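Local coordinates for protein genome packaging NTPase B204 (Sulfolobus turreted icosahedral virus 2, PDB 4KFU) that probably hydrolyses ATP to power the packaging of viral DNA into the capsid, as a P-loop NTPase of the FtsK-HerA superfamily, at residues Y36-H41 / V99-E104; A87-S92 / R127-G132; S65-V70 / K93-T98. All blocks are in the same frame, centred on the assembly; numbering follows the deposited sequence.

Interaction 1. Residues Y36-H41 / V99-E104; sequences YIIDDH and VLIIDE. With ZN (zinc ion), chain L.
Two neighbouring parallel strands of the P-loop NTPase core, 35-40 and 98-102, run side by side here, their short axes 4.7 Å apart; a zinc site lies at the C-terminal end of strand 35-40, with E104 behind it. The ladder alternates: I37 N donates to V99 O, I101 N to I37 O, and D39 N to I101 O (2.7 Å). The last rung, D103 N to D39 O, is weak at 3.5 Å, consistent with the CA spacing widening from D39-I102 to D40-D103. On one face I37 CB meets L100 CD1 at 3.8 Å; on the other I38 and I101 run alongside each other in the same sense, CG1 against CB.

At the end of strand 35-40, D39 has CG anti to its backbone N (chi1 176°), and both carboxylate oxygens bind zinc, OD1 at 2.4 Å and OD2 at 2.3 Å. H41 NE2 binds the same ion at 2.1 Å, and D73 and H108 complete the site. H41 ND1 donates to E104 OE1 at 3.2 Å; the oxygen lies in the imidazole plane and accepts through its anti lone pair, ring and carboxylate planes standing 89° apart. ND1 also bonds weakly to D103 O. H41 N reaches OE1 from its syn side, 32° out of the carboxylate plane, tying E104 to the H41 main chain. Zinc on NE2 and the ND1 bonds together fix the imidazole's rotation, making E104 a second-shell partner of the metal.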
loop_
_atom_site.group_PDB
_atom_site.type_symbol
_atom_site.label_atom_id
_atom_site.label_comp_id
_atom_site.label_asym_id
_atom_site.label_seq_id
_atom_site.Cartn_x
_atom_site.Cartn_y
_atom_site.Cartn_z
ATOM N N TYR A 36 -2.415 9.615 -8.394
ATOM C CA TYR A 36 -2.711 8.682 -7.318
ATOM C C TYR A 36 -4.056 8.932 -6.649
ATOM O O TYR A 36 -4.586 10.056 -6.650
ATOM C CB TYR A 36 -1.572 8.624 -6.284
ATOM C CG TYR A 36 -1.229 9.949 -5.631
ATOM C CD1 TYR A 36 -2.072 10.523 -4.682
ATOM C CD2 TYR A 36 -0.045 10.607 -5.935
ATOM C CE1 TYR A 36 -1.757 11.726 -4.077
ATOM C CE2 TYR A 36 0.276 11.810 -5.334
ATOM C CZ TYR A 36 -0.586 12.362 -4.408
ATOM O OH TYR A 36 -0.270 13.554 -3.794
ATOM N N ILE A 37 -4.598 7.852 -6.094
ATOM C CA ILE A 37 -5.818 7.870 -5.307
ATOM C C ILE A 37 -5.470 7.308 -3.932
ATOM O O ILE A 37 -4.933 6.186 -3.834
ATOM C CB ILE A 37 -6.900 6.969 -5.946
ATOM C CG1 ILE A 37 -7.139 7.363 -7.406
ATOM C CG2 ILE A 37 -8.193 7.018 -5.143
ATOM C CD1 ILE A 37 -7.980 6.365 -8.179
ATOM N N ILE A 38 -5.753 8.064 -2.871
ATOM C CA ILE A 38 -5.479 7.564 -1.522
ATOM C C ILE A 38 -6.744 7.170 -0.759
ATOM O O ILE A 38 -7.623 8.014 -0.503
ATOM C CB ILE A 38 -4.707 8.601 -0.673
ATOM C CG1 ILE A 38 -3.450 9.077 -1.411
ATOM C CG2 ILE A 38 -4.361 8.016 0.686
ATOM C CD1 ILE A 38 -2.698 10.200 -0.683
ATOM N N ASP A 39 -6.821 5.892 -0.388
ATOM C CA ASP A 39 -7.889 5.359 0.459
ATOM C C ASP A 39 -7.444 5.538 1.908
ATOM O O ASP A 39 -6.599 4.785 2.410
ATOM C CB ASP A 39 -8.123 3.880 0.106
ATOM C CG ASP A 39 -9.148 3.187 1.006
ATOM O OD1 ASP A 39 -9.959 3.858 1.669
ATOM O OD2 ASP A 39 -9.147 1.932 1.058
ATOM N N ASP A 40 -8.008 6.552 2.568
ATOM C CA ASP A 40 -7.558 7.028 3.892
ATOM C C ASP A 40 -8.558 6.632 4.986
ATOM O O ASP A 40 -9.760 6.908 4.875
ATOM C CB ASP A 40 -7.424 8.559 3.835
ATOM C CG ASP A 40 -6.646 9.156 5.019
ATOM O OD1 ASP A 40 -6.501 8.504 6.079
ATOM O OD2 ASP A 40 -6.192 10.312 4.886
ATOM N N HIS A 41 -8.073 5.997 6.049
ATOM C CA HIS A 41 -8.962 5.524 7.107
ATOM C C HIS A 41 -8.806 6.276 8.427
ATOM O O HIS A 41 -9.551 6.032 9.380
ATOM C CB HIS A 41 -8.754 4.021 7.325
ATOM C CG HIS A 41 -8.887 3.219 6.064
ATOM N ND1 HIS A 41 -7.799 2.846 5.302
ATOM C CD2 HIS A 41 -9.980 2.766 5.412
ATOM C CE1 HIS A 41 -8.219 2.168 4.246
ATOM N NE2 HIS A 41 -9.542 2.113 4.284
ATOM N N VAL A 99 -1.488 4.983 -9.299
ATOM C CA VAL A 99 -1.283 4.208 -8.086
ATOM C C VAL A 99 -2.404 4.396 -7.058
ATOM O O VAL A 99 -2.689 5.520 -6.617
ATOM C CB VAL A 99 0.066 4.535 -7.435
ATOM C CG1 VAL A 99 0.253 3.657 -6.224
ATOM C CG2 VAL A 99 1.187 4.308 -8.442
ATOM N N LEU A 100 -3.051 3.290 -6.696
ATOM C CA LEU A 100 -4.024 3.292 -5.610
ATOM C C LEU A 100 -3.291 3.028 -4.286
ATOM O O LEU A 100 -2.754 1.936 -4.077
ATOM C CB LEU A 100 -5.092 2.219 -5.846
ATOM C CG LEU A 100 -6.172 2.091 -4.770
ATOM C CD1 LEU A 100 -6.873 3.453 -4.515
ATOM C CD2 LEU A 100 -7.203 0.989 -5.109
ATOM N N ILE A 101 -3.271 4.030 -3.409
ATOM C CA ILE A 101 -2.597 3.946 -2.119
ATOM C C ILE A 101 -3.573 3.674 -0.985
ATOM O O ILE A 101 -4.520 4.436 -0.756
ATOM C CB ILE A 101 -1.843 5.250 -1.800
ATOM C CG1 ILE A 101 -0.951 5.651 -2.980
ATOM C CG2 ILE A 101 -1.028 5.102 -0.509
ATOM C CD1 ILE A 101 -0.047 6.862 -2.700
ATOM N N ILE A 102 -3.333 2.581 -0.270
ATOM C CA ILE A 102 -4.240 2.140 0.779
ATOM C C ILE A 102 -3.504 2.026 2.095
ATOM O O ILE A 102 -2.834 1.022 2.359
ATOM C CB ILE A 102 -4.881 0.787 0.441
ATOM C CG1 ILE A 102 -5.409 0.806 -0.995
ATOM C CG2 ILE A 102 -6.036 0.460 1.418
ATOM C CD1 ILE A 102 -6.335 -0.324 -1.299
ATOM N N ASP A 103 -3.604 3.065 2.919
ATOM C CA ASP A 103 -3.024 2.984 4.260
ATOM C C ASP A 103 -3.995 2.211 5.140
ATOM O O ASP A 103 -5.200 2.154 4.839
ATOM C CB ASP A 103 -2.709 4.367 4.827
ATOM C CG ASP A 103 -1.345 4.410 5.535
ATOM O OD1 ASP A 103 -0.923 3.358 6.082
ATOM O OD2 ASP A 103 -0.692 5.485 5.540
ATOM N N GLU A 104 -3.476 1.568 6.186
ATOM C CA GLU A 104 -4.288 0.670 7.013
ATOM C C GLU A 104 -5.012 -0.372 6.148
ATOM O O GLU A 104 -6.231 -0.559 6.266
ATOM C CB GLU A 104 -5.294 1.473 7.854
ATOM C CG GLU A 104 -4.677 2.637 8.669
ATOM C CD GLU A 104 -4.663 3.988 7.924
ATOM O OE1 GLU A 104 -5.478 4.194 6.984
ATOM O OE2 GLU A 104 -3.832 4.861 8.284
HETATM ZN ZN ZN L . -10.768 1.854 2.634
#

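Interaction 2. Residues A87-S92 / R127-G132; sequences ASKLHS and RHAGLG
S92 turns OG anti to its backbone N (chi1 173°), which brings the hydroxyl to G130, while L131 sets CG anti to its carbonyl carbon, on a CB already directed at the helix. S92 OG donates to G130 O at 3.0 Å. The C=O...donor angle is 106° and the hydroxyl stands above the carbonyl plane, 44° out of it, well off the C=O direction.

The apolar contacts are made mainly by L131 CD1, which reaches S88 CB and K89 CG, each at 3.8 Å. The other methyl, L131 CD2, lies against the main-chain oxygen S88 O at 3.7 Å and near S88 CB; the K89 and L131 side chains cross at about a right angle. Farther along the lysine, K89 CD touches A129 CB at 3.9 Å before the chain leads away to a salt bridge of NZ with E121.

A water donates both to K89 O at 2.8 Å and to A129 O at 2.7 Å, joining the helix backbone to the type I turn R127-G130. G130 sits at the end of that turn with positive phi.

Helix 78-95 is thereby held against the entry to strand 131-137, with W85 of the same helix also touching A129 and L131, and strand 98-102 lying alongside as the sheet neighbour of 131-137.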
loop_
_atom_site.group_PDB
_atom_site.type_symbol
_atom_site.label_atom_id
_atom_site.label_comp_id
_atom_site.label_asym_id
_atom_site.label_seq_id
_atom_site.Cartn_x
_atom_site.Cartn_y
_atom_site.Cartn_z
ATOM N N ALA A 87 -14.221 2.837 -9.612
ATOM C CA ALA A 87 -13.946 4.260 -9.849
ATOM C C ALA A 87 -12.468 4.476 -10.171
ATOM O O ALA A 87 -12.114 5.342 -10.973
ATOM C CB ALA A 87 -14.371 5.108 -8.642
ATOM N N SER A 88 -11.594 3.695 -9.536
ATOM C CA SER A 88 -10.158 3.817 -9.801
ATOM C C SER A 88 -9.797 3.399 -11.220
ATOM O O SER A 88 -8.938 4.005 -11.848
ATOM C CB SER A 88 -9.341 2.987 -8.790
ATOM O OG SER A 88 -9.516 3.471 -7.466
ATOM N N LYS A 89 -10.425 2.332 -11.702
ATOM C CA LYS A 89 -10.217 1.872 -13.076
ATOM C C LYS A 89 -10.626 2.946 -14.100
ATOM O O LYS A 89 -9.924 3.187 -15.086
ATOM C CB LYS A 89 -10.964 0.559 -13.319
ATOM C CG LYS A 89 -10.297 -0.657 -12.669
ATOM C CD LYS A 89 -10.817 -1.984 -13.230
ATOM C CE LYS A 89 -12.214 -2.301 -12.749
ATOM N NZ LYS A 89 -12.618 -3.672 -13.188
ATOM N N LEU A 90 -11.753 3.605 -13.854
ATOM C CA LEU A 90 -12.178 4.693 -14.741
ATOM C C LEU A 90 -11.242 5.897 -14.618
ATOM O O LEU A 90 -10.893 6.523 -15.621
ATOM C CB LEU A 90 -13.642 5.069 -14.496
ATOM C CG LEU A 90 -14.634 3.958 -14.883
ATOM C CD1 LEU A 90 -16.063 4.280 -14.431
ATOM C CD2 LEU A 90 -14.605 3.685 -16.385
ATOM N N HIS A 91 -10.820 6.202 -13.391
ATOM C CA HIS A 91 -9.788 7.212 -13.184
ATOM C C HIS A 91 -8.555 6.909 -14.035
ATOM O O HIS A 91 -7.959 7.812 -14.618
ATOM C CB HIS A 91 -9.387 7.263 -11.709
ATOM C CG HIS A 91 -8.227 8.164 -11.427
ATOM N ND1 HIS A 91 -8.360 9.338 -10.716
ATOM C CD2 HIS A 91 -6.913 8.063 -11.744
ATOM C CE1 HIS A 91 -7.178 9.923 -10.612
ATOM N NE2 HIS A 91 -6.287 9.174 -11.235
ATOM N N SER A 92 -8.173 5.635 -14.099
ATOM C CA SER A 92 -6.985 5.218 -14.842
ATOM C C SER A 92 -7.171 5.367 -16.354
ATOM O O SER A 92 -6.215 5.662 -17.087
ATOM C CB SER A 92 -6.616 3.767 -14.491
ATOM O OG SER A 92 -5.570 3.298 -15.325
ATOM N N ARG A 127 -2.190 -4.701 -13.542
ATOM C CA ARG A 127 -1.509 -4.080 -14.677
ATOM C C ARG A 127 -2.478 -3.834 -15.833
ATOM O O ARG A 127 -2.447 -2.783 -16.460
ATOM C CB ARG A 127 -0.308 -4.915 -15.126
ATOM C CG ARG A 127 0.730 -5.147 -14.023
ATOM C CD ARG A 127 2.137 -5.284 -14.594
ATOM N NE ARG A 127 3.038 -5.997 -13.691
ATOM C CZ ARG A 127 3.797 -5.418 -12.763
ATOM N NH1 ARG A 127 3.768 -4.103 -12.598
ATOM N NH2 ARG A 127 4.590 -6.159 -11.992
ATOM N N HIS A 128 -3.356 -4.796 -16.092
ATOM C CA HIS A 128 -4.351 -4.645 -17.149
ATOM C C HIS A 128 -5.368 -3.566 -16.781
ATOM O O HIS A 128 -5.952 -2.929 -17.657
ATOM C CB HIS A 128 -5.049 -5.981 -17.424
ATOM C CG HIS A 128 -6.281 -5.857 -18.272
ATOM N ND1 HIS A 128 -7.541 -5.698 -17.733
ATOM C CD2 HIS A 128 -6.443 -5.860 -19.616
ATOM C CE1 HIS A 128 -8.428 -5.612 -18.712
ATOM N NE2 HIS A 128 -7.787 -5.709 -19.864
ATOM N N ALA A 129 -5.564 -3.356 -15.482
ATOM C CA ALA A 129 -6.497 -2.346 -14.996
ATOM C C ALA A 129 -5.841 -0.970 -14.977
ATOM O O ALA A 129 -6.509 0.049 -14.734
ATOM C CB ALA A 129 -7.002 -2.710 -13.601
ATOM N N GLY A 130 -4.533 -0.952 -15.229
ATOM C CA GLY A 130 -3.747 0.270 -15.226
ATOM C C GLY A 130 -3.567 0.850 -13.836
ATOM O O GLY A 130 -3.449 2.061 -13.676
ATOM N N LEU A 131 -3.559 -0.015 -12.826
ATOM C CA LEU A 131 -3.448 0.438 -11.448
ATOM C C LEU A 131 -2.296 -0.237 -10.704
ATOM O O LEU A 131 -2.231 -1.467 -10.620
ATOM C CB LEU A 131 -4.763 0.195 -10.698
ATOM C CG LEU A 131 -5.977 1.039 -11.131
ATOM C CD1 LEU A 131 -7.258 0.435 -10.626
ATOM C CD2 LEU A 131 -5.853 2.475 -10.627
ATOM N N GLY A 132 -1.388 0.567 -10.168
ATOM C CA GLY A 132 -0.444 0.062 -9.188
ATOM C C GLY A 132 -1.099 0.124 -7.821
ATOM O O GLY A 132 -2.135 0.777 -7.647
HETATM O O HOH W 1 -8.704 0.916 -16.103
#

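Interaction 3. Residues S65-V70 / K93-T98; sequences SKQYVV and KKYGTT
Y95 and Q67 join two connections of the P-loop NTPase alpha/beta fold: the passage from helix 60-65 into strand 68-72, and the C-terminal end of helix 78-95 before strand 98-102. The contact lies near the surface and buries 202 Å² in all, with Y95 contributing the largest share.

The tyrosine places CG anti to its carbonyl carbon, beside the backbone N, and its CB is directed at the 65-70 segment. Its ring comes to lie against the start of Q67. The CA of Q67 sits over one face, 3.8 Å from the centroid of the Y95 ring and 21° off the normal, which is a CH-pi contact. Height above the plane is 3.6 Å, with an offset toward the rim. In the glutamine, CG is anti to the backbone N (chi1 -173°) and the chain continues extended, passing CB and CG by one atom of the ring as it crosses the tyrosine at a slant: Q67 CB approaches Y95 CE2 at 3.6 Å and Q67 CG lies 3.8 Å from the same atom. The glutamine amide and the tyrosine ring are nevertheless turned only 18° from one another.

On the opposite face of the ring lies K94 CG, also displaced toward the rim, so the tyrosine is sandwiched between aliphatic carbons of its own helix neighbour and of the other segment. The ring also meets that of H91, one turn earlier in the helix, with the planes inclined, and touches S35 of strand 35-40.

The phenol end is less certain: Y95 OH is modelled too near S65 O, and its exact position there is doubtful. Beyond Y95 the helix stops at G96, where phi turns positive. Q67 CG also lies 3.8 Å above the plane of the Y68 ring, offset toward the rim.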
loop_
_atom_site.group_PDB
_atom_site.type_symbol
_atom_site.label_atom_id
_atom_site.label_comp_id
_atom_site.label_asym_id
_atom_site.label_seq_id
_atom_site.Cartn_x
_atom_site.Cartn_y
_atom_site.Cartn_z
ATOM N N SER A 65 -12.414 12.110 -11.729
ATOM C CA SER A 65 -12.023 13.339 -12.425
ATOM C C SER A 65 -10.800 14.076 -11.867
ATOM O O SER A 65 -10.096 14.759 -12.617
ATOM C CB SER A 65 -13.211 14.311 -12.533
ATOM O OG SER A 65 -13.614 14.774 -11.258
ATOM N N LYS A 66 -10.553 13.953 -10.564
ATOM C CA LYS A 66 -9.452 14.678 -9.922
ATOM C C LYS A 66 -8.139 13.911 -10.040
ATOM O O LYS A 66 -8.073 12.724 -9.701
ATOM C CB LYS A 66 -9.779 14.941 -8.451
ATOM C CG LYS A 66 -11.029 15.802 -8.232
ATOM C CD LYS A 66 -10.830 17.224 -8.754
ATOM C CE LYS A 66 -12.113 18.044 -8.634
ATOM N NZ LYS A 66 -13.220 17.379 -9.376
ATOM N N GLN A 67 -7.093 14.593 -10.507
ATOM C CA GLN A 67 -5.803 13.952 -10.792
ATOM C C GLN A 67 -5.128 13.387 -9.535
ATOM O O GLN A 67 -4.663 12.250 -9.537
ATOM C CB GLN A 67 -4.858 14.922 -11.509
ATOM C CG GLN A 67 -3.558 14.281 -11.992
ATOM C CD GLN A 67 -2.603 15.287 -12.615
ATOM O OE1 GLN A 67 -2.674 16.482 -12.327
ATOM N NE2 GLN A 67 -1.707 14.806 -13.476
ATOM N N TYR A 68 -5.079 14.189 -8.472
ATOM C CA TYR A 68 -4.573 13.729 -7.189
ATOM C C TYR A 68 -5.705 13.764 -6.177
ATOM O O TYR A 68 -6.228 14.833 -5.851
ATOM C CB TYR A 68 -3.376 14.577 -6.745
ATOM C CG TYR A 68 -2.216 14.459 -7.709
ATOM C CD1 TYR A 68 -1.429 13.311 -7.739
ATOM C CD2 TYR A 68 -1.924 15.475 -8.612
ATOM C CE1 TYR A 68 -0.375 13.185 -8.623
ATOM C CE2 TYR A 68 -0.870 15.355 -9.509
ATOM C CZ TYR A 68 -0.099 14.211 -9.506
ATOM O OH TYR A 68 0.950 14.081 -10.389
ATOM N N VAL A 69 -6.092 12.588 -5.687
ATOM C CA VAL A 69 -7.337 12.478 -4.938
ATOM C C VAL A 69 -7.205 11.676 -3.644
ATOM O O VAL A 69 -6.495 10.662 -3.571
ATOM C CB VAL A 69 -8.485 11.944 -5.852
ATOM C CG1 VAL A 69 -8.073 10.662 -6.523
ATOM C CG2 VAL A 69 -9.783 11.753 -5.072
ATOM N N VAL A 70 -7.894 12.162 -2.619
ATOM C CA VAL A 70 -7.882 11.552 -1.301
ATOM C C VAL A 70 -9.314 11.243 -0.902
ATOM O O VAL A 70 -10.182 12.130 -0.915
ATOM C CB VAL A 70 -7.255 12.508 -0.269
ATOM C CG1 VAL A 70 -7.279 11.889 1.128
ATOM C CG2 VAL A 70 -5.837 12.877 -0.678
ATOM N N LYS A 93 -8.400 5.148 -16.814
ATOM C CA LYS A 93 -8.737 5.377 -18.210
ATOM C C LYS A 93 -8.421 6.824 -18.588
ATOM O O LYS A 93 -7.821 7.087 -19.631
ATOM C CB LYS A 93 -10.215 5.081 -18.465
ATOM C CG LYS A 93 -10.558 3.601 -18.622
ATOM C CD LYS A 93 -9.636 2.920 -19.630
ATOM C CE LYS A 93 -10.226 1.603 -20.131
ATOM N NZ LYS A 93 -10.604 0.681 -19.021
ATOM N N LYS A 94 -8.805 7.758 -17.723
ATOM C CA LYS A 94 -8.603 9.178 -17.991
ATOM C C LYS A 94 -7.152 9.597 -17.818
ATOM O O LYS A 94 -6.565 10.192 -18.726
ATOM C CB LYS A 94 -9.498 10.028 -17.083
ATOM C CG LYS A 94 -9.301 11.535 -17.235
ATOM C CD LYS A 94 -10.224 12.299 -16.293
ATOM C CE LYS A 94 -10.721 13.596 -16.925
ATOM N NZ LYS A 94 -9.966 14.789 -16.457
ATOM N N TYR A 95 -6.573 9.284 -16.655
ATOM C CA TYR A 95 -5.246 9.796 -16.301
ATOM C C TYR A 95 -4.089 8.860 -16.621
ATOM O O TYR A 95 -2.943 9.185 -16.327
ATOM C CB TYR A 95 -5.187 10.182 -14.819
ATOM C CG TYR A 95 -6.002 11.406 -14.484
ATOM C CD1 TYR A 95 -7.206 11.301 -13.800
ATOM C CD2 TYR A 95 -5.574 12.670 -14.871
ATOM C CE1 TYR A 95 -7.964 12.429 -13.502
ATOM C CE2 TYR A 95 -6.317 13.799 -14.580
ATOM C CZ TYR A 95 -7.509 13.675 -13.894
ATOM O OH TYR A 95 -8.243 14.805 -13.604
ATOM N N GLY A 96 -4.372 7.705 -17.218
ATOM C CA GLY A 96 -3.314 6.736 -17.480
ATOM C C GLY A 96 -2.943 5.982 -16.208
ATOM O O GLY A 96 -3.671 6.051 -15.214
ATOM N N THR A 97 -1.815 5.277 -16.225
ATOM C CA THR A 97 -1.437 4.427 -15.088
ATOM C C THR A 97 -1.422 5.179 -13.758
ATOM O O THR A 97 -0.753 6.200 -13.603
ATOM C CB THR A 97 -0.093 3.697 -15.307
ATOM O OG1 THR A 97 -0.150 2.961 -16.531
ATOM C CG2 THR A 97 0.168 2.714 -14.164
ATOM N N THR A 98 -2.192 4.669 -12.805
ATOM C CA THR A 98 -2.415 5.347 -11.532
ATOM C C THR A 98 -2.028 4.420 -10.376
ATOM O O THR A 98 -2.201 3.206 -10.468
ATOM C CB THR A 98 -3.917 5.733 -11.399
ATOM O OG1 THR A 98 -4.262 6.683 -12.418
ATOM C CG2 THR A 98 -4.232 6.328 -10.027
#

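From the N terminus, strand 35-40 comes first, and interaction 1 closes the longest loop by joining it to 98-102. Interaction 3 is nested wholly inside that loop: it closes the shorter excursion from 65-70 to the end of helix 78-95. Interaction 2 starts within both loops, at 87-92, but ends beyond them at 127-132, and so crosses the other two. The sheet unites all three: V69 pairs with Y36 and I38, L100 N probably bonds to G132 O, and T98 is paired with G130 and G132. Helix 78-95, shared by interactions 2 and 3, packs through S88 and H91 on I37 of interaction 1.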